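Local coordinates for protein ricin B-related lectin (Polyporus squamosus, PDB 3PHZ) that binds sialylated glycans ending in Neu5Ac-alpha2-6-Gal-beta1-4-GlcNAc, the human-type influenza-binding epitope, through a ricin-type beta-trefoil lectin domain, at the NAG/GAL/SIA site. Numbering follows the deposited sequence.

The NAG/GAL/SIA site. Residues 30-32, 34, 72-76, 83, 85, 87, 94. With NAG (2-acetamido-2-deoxy-beta-D-glucopyranose), chain B; GAL (beta-D-galactopyranose), chain C; SIA (N-acetyl-alpha-neuraminic acid), chain D.
Asp72 has CG anti to its backbone N (chi1 169°), as does Tyr87 (chi1 -161°), and together they set a carboxylate and an aromatic ring around one galactose. The carboxylate of Asp72 suits two neighbouring hydroxyls: OD1 takes GAL O4 at 2.6 Å and OD2 takes GAL O3 at 2.7 Å, both through syn lone pairs. Asn94, its CG in the crowded position between the backbone N and the carbonyl carbon, complements it as a donor. Asn94 ND2 gives one N-H to GAL O3 at 2.9 Å, close to the amide plane, and the other to Leu73 O, which fixes the rotation of the amide. The axial O4, the mark of galactose, also receives the N-H of Gly75, so it is gripped as donor and acceptor alike; glycine, at a positive phi of 65°, probably lets the sugars lie close, its CA touching GAL C1 and NAG C3. One face of the Tyr87 ring takes the C3-C4-C5 side of galactose, with GAL C4 3.6 Å from the ring centroid (CH-pi). His76 NE2 and GAL O2 share a bent hydrogen bond of 2.6 Å, its direction undecided; imidazole nitrogen can donate or accept. Asn94 CG packs against one imidazole face.

The sialic acid is poorly ordered and about half uncovered by protein, so it appears less tightly held. Ser32 OG, beside the backbone N and at the edge of the Tyr87 ring, donates to the carboxylate oxygen SIA O1A at 2.6 Å, and Ser32 N hydrogen-bonds to SIA O8. SIA N5, the acetamido nitrogen, donates to Asn30 O at 2.9 Å from above the carbonyl plane. The methyls of Ala83 and Ala74 and Ile85 CG2 pack on SIA C9, while Ile85 CD1 touches GAL C6, spanning both sugars. A water held by Lys31 NZ, Ser32 O and Asp34 OD1 links to SIA O8 and O9. The GlcNAc, also poorly ordered, makes little protein contact; within the ligand NAG O3 hydrogen-bonds to GAL O5 and O6, and SIA O4 to NAG O7. This beta-trefoil pocket thus reads galactose deeply and alpha2-6-linked sialic acid alongside, enabling recognition of the human-type influenza-binding epitope.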
ATOM      1  N   ASN A  30      20.101 -27.232 -27.252  1.00 56.15           N
ATOM      2  CA  ASN A  30      20.714 -26.206 -26.391  1.00 55.90           C
ATOM      3  C   ASN A  30      20.951 -26.699 -24.938  1.00 54.42           C
ATOM      4  O   ASN A  30      20.904 -27.908 -24.664  1.00 54.78           O
ATOM      5  CB  ASN A  30      19.925 -24.865 -26.454  1.00 56.31           C
ATOM      6  CG  ASN A  30      18.513 -24.940 -25.783  1.00 58.12           C
ATOM      7  OD1 ASN A  30      18.033 -26.031 -25.405  1.00 59.77           O
ATOM      8  ND2 ASN A  30      17.855 -23.760 -25.633  1.00 54.44           N
ATOM      9  N   LYS A  31      21.199 -25.760 -24.022  1.00 52.14           N
ATOM     10  CA  LYS A  31      21.630 -26.099 -22.671  1.00 49.27           C
ATOM     11  C   LYS A  31      21.109 -25.129 -21.624  1.00 46.62           C
ATOM     12  O   LYS A  31      20.767 -23.972 -21.921  1.00 46.51           O
ATOM     13  CB  LYS A  31      23.165 -26.168 -22.589  1.00 50.12           C
ATOM     14  CG  LYS A  31      23.894 -25.118 -23.399  1.00 51.63           C
ATOM     15  CD  LYS A  31      25.344 -24.998 -22.979  1.00 54.76           C
ATOM     16  CE  LYS A  31      25.564 -23.616 -22.326  1.00 57.59           C
ATOM     17  NZ  LYS A  31      26.376 -23.674 -21.074  1.00 54.68           N
ATOM     18  N   SER A  32      21.088 -25.603 -20.382  1.00 42.72           N
ATOM     19  CA  SER A  32      20.579 -24.808 -19.262  1.00 38.71           C
ATOM     20  C   SER A  32      21.621 -23.800 -18.794  1.00 35.78           C
ATOM     21  O   SER A  32      22.808 -24.008 -19.019  1.00 33.52           O
ATOM     22  CB  SER A  32      20.187 -25.744 -18.136  1.00 38.39           C
ATOM     23  OG  SER A  32      19.156 -26.595 -18.580  1.00 39.80           O
ATOM     24  N   ASP A  34      24.358 -22.151 -16.443  1.00 26.80           N
ATOM     25  CA  ASP A  34      25.217 -22.710 -15.392  1.00 25.91           C
ATOM     26  C   ASP A  34      25.142 -21.898 -14.132  1.00 23.25           C
ATOM     27  O   ASP A  34      24.952 -20.671 -14.186  1.00 23.92           O
ATOM     28  CB  ASP A  34      26.663 -22.699 -15.834  1.00 27.35           C
ATOM     29  CG  ASP A  34      26.916 -23.646 -16.983  1.00 33.07           C
ATOM     30  OD1 ASP A  34      26.330 -24.747 -17.013  1.00 30.49           O
ATOM     31  OD2 ASP A  34      27.693 -23.239 -17.862  1.00 39.22           O
ATOM     32  N   ASP A  72      21.028 -27.912  -9.823  1.00 23.20           N
ATOM     33  CA  ASP A  72      20.748 -29.241 -10.406  1.00 24.19           C
ATOM     34  C   ASP A  72      22.050 -29.817 -10.967  1.00 24.52           C
ATOM     35  O   ASP A  72      22.816 -29.096 -11.642  1.00 23.45           O
ATOM     36  CB  ASP A  72      19.680 -28.977 -11.486  1.00 25.44           C
ATOM     37  CG  ASP A  72      19.419 -30.180 -12.403  1.00 28.63           C
ATOM     38  OD1 ASP A  72      20.395 -30.739 -13.006  1.00 27.70           O
ATOM     39  OD2 ASP A  72      18.219 -30.511 -12.540  1.00 28.70           O
ATOM     40  N   LEU A  73      22.359 -31.079 -10.626  1.00 24.64           N
ATOM     41  CA  LEU A  73      23.552 -31.732 -11.174  1.00 25.68           C
ATOM     42  C   LEU A  73      23.148 -32.321 -12.516  1.00 27.45           C
ATOM     43  O   LEU A  73      22.321 -33.276 -12.587  1.00 27.86           O
ATOM     44  CB  LEU A  73      24.015 -32.816 -10.192  1.00 26.04           C
ATOM     45  CG  LEU A  73      25.276 -33.629 -10.549  1.00 25.55           C
ATOM     46  CD1 LEU A  73      26.480 -32.722 -10.652  1.00 25.84           C
ATOM     47  CD2 LEU A  73      25.431 -34.614  -9.380  1.00 25.51           C
ATOM     48  N   ALA A  74      23.705 -31.719 -13.556  1.00 26.32           N
ATOM     49  CA  ALA A  74      23.264 -31.886 -14.944  1.00 28.68           C
ATOM     50  C   ALA A  74      23.235 -33.369 -15.362  1.00 29.17           C
ATOM     51  O   ALA A  74      24.226 -34.107 -15.242  1.00 28.90           O
ATOM     52  CB  ALA A  74      24.119 -31.111 -15.880  1.00 29.20           C
ATOM     53  N   GLY A  75      22.074 -33.803 -15.829  1.00 30.80           N
ATOM     54  CA  GLY A  75      21.951 -35.180 -16.350  1.00 32.59           C
ATOM     55  C   GLY A  75      22.151 -36.266 -15.317  1.00 33.81           C
ATOM     56  O   GLY A  75      22.388 -37.444 -15.686  1.00 34.50           O
ATOM     57  N   HIS A  76      22.089 -35.904 -14.033  1.00 33.37           N
ATOM     58  CA  HIS A  76      22.289 -36.842 -12.906  1.00 34.18           C
ATOM     59  C   HIS A  76      23.693 -37.468 -12.837  1.00 34.39           C
ATOM     60  O   HIS A  76      23.875 -38.471 -12.117  1.00 35.49           O
ATOM     61  CB  HIS A  76      21.256 -38.026 -12.923  1.00 35.12           C
ATOM     62  CG  HIS A  76      19.839 -37.610 -13.199  1.00 34.71           C
ATOM     63  ND1 HIS A  76      18.861 -37.588 -12.223  1.00 36.17           N
ATOM     64  CD2 HIS A  76      19.240 -37.187 -14.335  1.00 37.54           C
ATOM     65  CE1 HIS A  76      17.721 -37.166 -12.750  1.00 36.81           C
ATOM     66  NE2 HIS A  76      17.930 -36.906 -14.027  1.00 39.21           N
ATOM     67  N   ALA A  83      28.623 -30.303 -14.997  1.00 26.76           N
ATOM     68  CA  ALA A  83      28.103 -28.963 -14.726  1.00 27.77           C
ATOM     69  C   ALA A  83      27.010 -28.926 -13.655  1.00 26.34           C
ATOM     70  O   ALA A  83      26.152 -29.840 -13.576  1.00 26.43           O
ATOM     71  CB  ALA A  83      27.586 -28.345 -16.009  1.00 28.38           C
ATOM     72  N   ILE A  85      23.888 -26.665 -12.876  1.00 22.38           N
ATOM     73  CA  ILE A  85      23.048 -25.777 -13.662  1.00 22.89           C
ATOM     74  C   ILE A  85      21.811 -25.285 -12.849  1.00 24.14           C
ATOM     75  O   ILE A  85      21.551 -25.793 -11.756  1.00 23.36           O
ATOM     76  CB  ILE A  85      22.572 -26.542 -14.983  1.00 23.56           C
ATOM     77  CG1 ILE A  85      21.743 -27.773 -14.599  1.00 26.33           C
ATOM     78  CG2 ILE A  85      23.821 -26.992 -15.778  1.00 25.26           C
ATOM     79  CD1 ILE A  85      21.015 -28.505 -15.765  1.00 29.44           C
ATOM     80  N   TYR A  87      17.861 -25.462 -13.139  1.00 26.71           N
ATOM     81  CA  TYR A  87      16.871 -26.213 -13.944  1.00 27.17           C
ATOM     82  C   TYR A  87      15.444 -26.146 -13.352  1.00 28.04           C
ATOM     83  O   TYR A  87      15.253 -25.995 -12.136  1.00 26.54           O
ATOM     84  CB  TYR A  87      17.366 -27.662 -14.056  1.00 26.40           C
ATOM     85  CG  TYR A  87      16.764 -28.494 -15.199  1.00 30.02           C
ATOM     86  CD1 TYR A  87      17.136 -28.260 -16.529  1.00 31.02           C
ATOM     87  CD2 TYR A  87      15.805 -29.451 -14.943  1.00 30.93           C
ATOM     88  CE1 TYR A  87      16.599 -29.011 -17.582  1.00 33.82           C
ATOM     89  CE2 TYR A  87      15.241 -30.217 -15.981  1.00 31.94           C
ATOM     90  CZ  TYR A  87      15.634 -29.981 -17.289  1.00 34.33           C
ATOM     91  OH  TYR A  87      15.082 -30.766 -18.320  1.00 37.56           O
ATOM     92  N   ASN A  94      18.803 -35.290  -7.962  1.00 31.65           N
ATOM     93  CA  ASN A  94      19.880 -34.425  -8.480  1.00 30.68           C
ATOM     94  C   ASN A  94      19.536 -32.933  -8.311  1.00 29.88           C
ATOM     95  O   ASN A  94      20.327 -32.063  -8.760  1.00 28.72           O
ATOM     96  CB  ASN A  94      20.248 -34.728  -9.922  1.00 31.05           C
ATOM     97  CG  ASN A  94      19.139 -34.385 -10.916  1.00 32.62           C
ATOM     98  OD1 ASN A  94      17.969 -34.655 -10.660  1.00 32.89           O
ATOM     99  ND2 ASN A  94      19.505 -33.792 -12.047  1.00 27.34           N
TER
HETATM  100  C1  NAG B   1      19.413 -38.032 -20.946  1.00 68.83           C
HETATM  101  C2  NAG B   1      19.993 -36.603 -20.958  1.00 68.75           C
HETATM  102  C3  NAG B   1      19.766 -35.746 -19.688  1.00 64.65           C
HETATM  103  C4  NAG B   1      18.599 -36.210 -18.785  1.00 60.75           C
HETATM  104  C5  NAG B   1      18.634 -37.747 -18.713  1.00 64.68           C
HETATM  105  C6  NAG B   1      17.639 -38.363 -17.727  1.00 67.55           C
HETATM  106  C7  NAG B   1      21.972 -35.891 -22.288  1.00 73.02           C
HETATM  107  C8  NAG B   1      23.462 -36.010 -22.482  1.00 71.88           C
HETATM  108  N2  NAG B   1      21.427 -36.617 -21.290  1.00 72.69           N
HETATM  109  O1  NAG B   1      18.838 -38.234 -22.225  1.00 72.25           O
HETATM  110  O3  NAG B   1      19.613 -34.403 -20.115  1.00 63.62           O
HETATM  111  O4  NAG B   1      18.682 -35.719 -17.447  1.00 52.43           O
HETATM  112  O5  NAG B   1      18.386 -38.281 -19.997  1.00 66.56           O
HETATM  113  O6  NAG B   1      16.400 -37.675 -17.766  1.00 69.24           O
HETATM  114  O7  NAG B   1      21.308 -35.160 -23.032  1.00 73.09           O
HETATM  115  C1  GAL C   2      18.119 -34.407 -17.199  1.00 41.96           C
HETATM  116  C2  GAL C   2      17.819 -34.226 -15.707  1.00 39.24           C
HETATM  117  C3  GAL C   2      17.551 -32.762 -15.258  1.00 34.49           C
HETATM  118  C4  GAL C   2      18.666 -31.863 -15.766  1.00 36.65           C
HETATM  119  C5  GAL C   2      18.809 -32.114 -17.266  1.00 37.85           C
HETATM  120  C6  GAL C   2      19.925 -31.353 -17.911  1.00 38.97           C
HETATM  121  O2  GAL C   2      16.719 -35.011 -15.316  1.00 38.96           O
HETATM  122  O3  GAL C   2      17.459 -32.738 -13.833  1.00 33.29           O
HETATM  123  O4  GAL C   2      19.912 -32.149 -15.155  1.00 31.74           O
HETATM  124  O5  GAL C   2      19.123 -33.476 -17.511  1.00 39.68           O
HETATM  125  O6  GAL C   2      19.712 -31.621 -19.297  1.00 40.35           O
HETATM  126  C1  SIA D 303      19.563 -29.364 -20.525  1.00 58.61           C
HETATM  127  C2  SIA D 303      20.179 -30.729 -20.900  1.00 60.42           C
HETATM  128  C3  SIA D 303      19.862 -31.115 -22.362  1.00 60.41           C
HETATM  129  C4  SIA D 303      21.015 -31.017 -23.381  1.00 61.97           C
HETATM  130  C5  SIA D 303      22.428 -30.676 -22.869  1.00 61.07           C
HETATM  131  C6  SIA D 303      22.444 -30.065 -21.438  1.00 59.52           C
HETATM  132  C7  SIA D 303      23.849 -29.960 -20.815  1.00 58.37           C
HETATM  133  C8  SIA D 303      23.824 -29.268 -19.419  1.00 58.21           C
HETATM  134  C9  SIA D 303      25.224 -28.964 -18.879  1.00 57.78           C
HETATM  135  C10 SIA D 303      24.134 -30.065 -24.571  1.00 65.23           C
HETATM  136  C11 SIA D 303      24.616 -29.091 -25.657  1.00 65.34           C
HETATM  137  N5  SIA D 303      22.997 -29.808 -23.907  1.00 63.14           N
HETATM  138  O1A SIA D 303      20.237 -28.548 -19.848  1.00 57.91           O
HETATM  139  O1B SIA D 303      18.394 -29.078 -20.875  1.00 56.78           O
HETATM  140  O4  SIA D 303      21.108 -32.263 -24.086  1.00 64.49           O
HETATM  141  O6  SIA D 303      21.586 -30.804 -20.537  1.00 58.19           O
HETATM  142  O7  SIA D 303      24.381 -31.284 -20.667  1.00 56.86           O
HETATM  143  O8  SIA D 303      23.048 -28.050 -19.400  1.00 54.69           O
HETATM  144  O9  SIA D 303      25.872 -27.950 -19.666  1.00 58.22           O
HETATM  145  O10 SIA D 303      24.797 -31.060 -24.297  1.00 66.38           O
HETATM  146  O   HOH W   1      16.003 -34.226 -12.212  1.00 35.08           O
HETATM  147  O   HOH W   2      24.881 -25.629 -19.277  1.00 43.21           O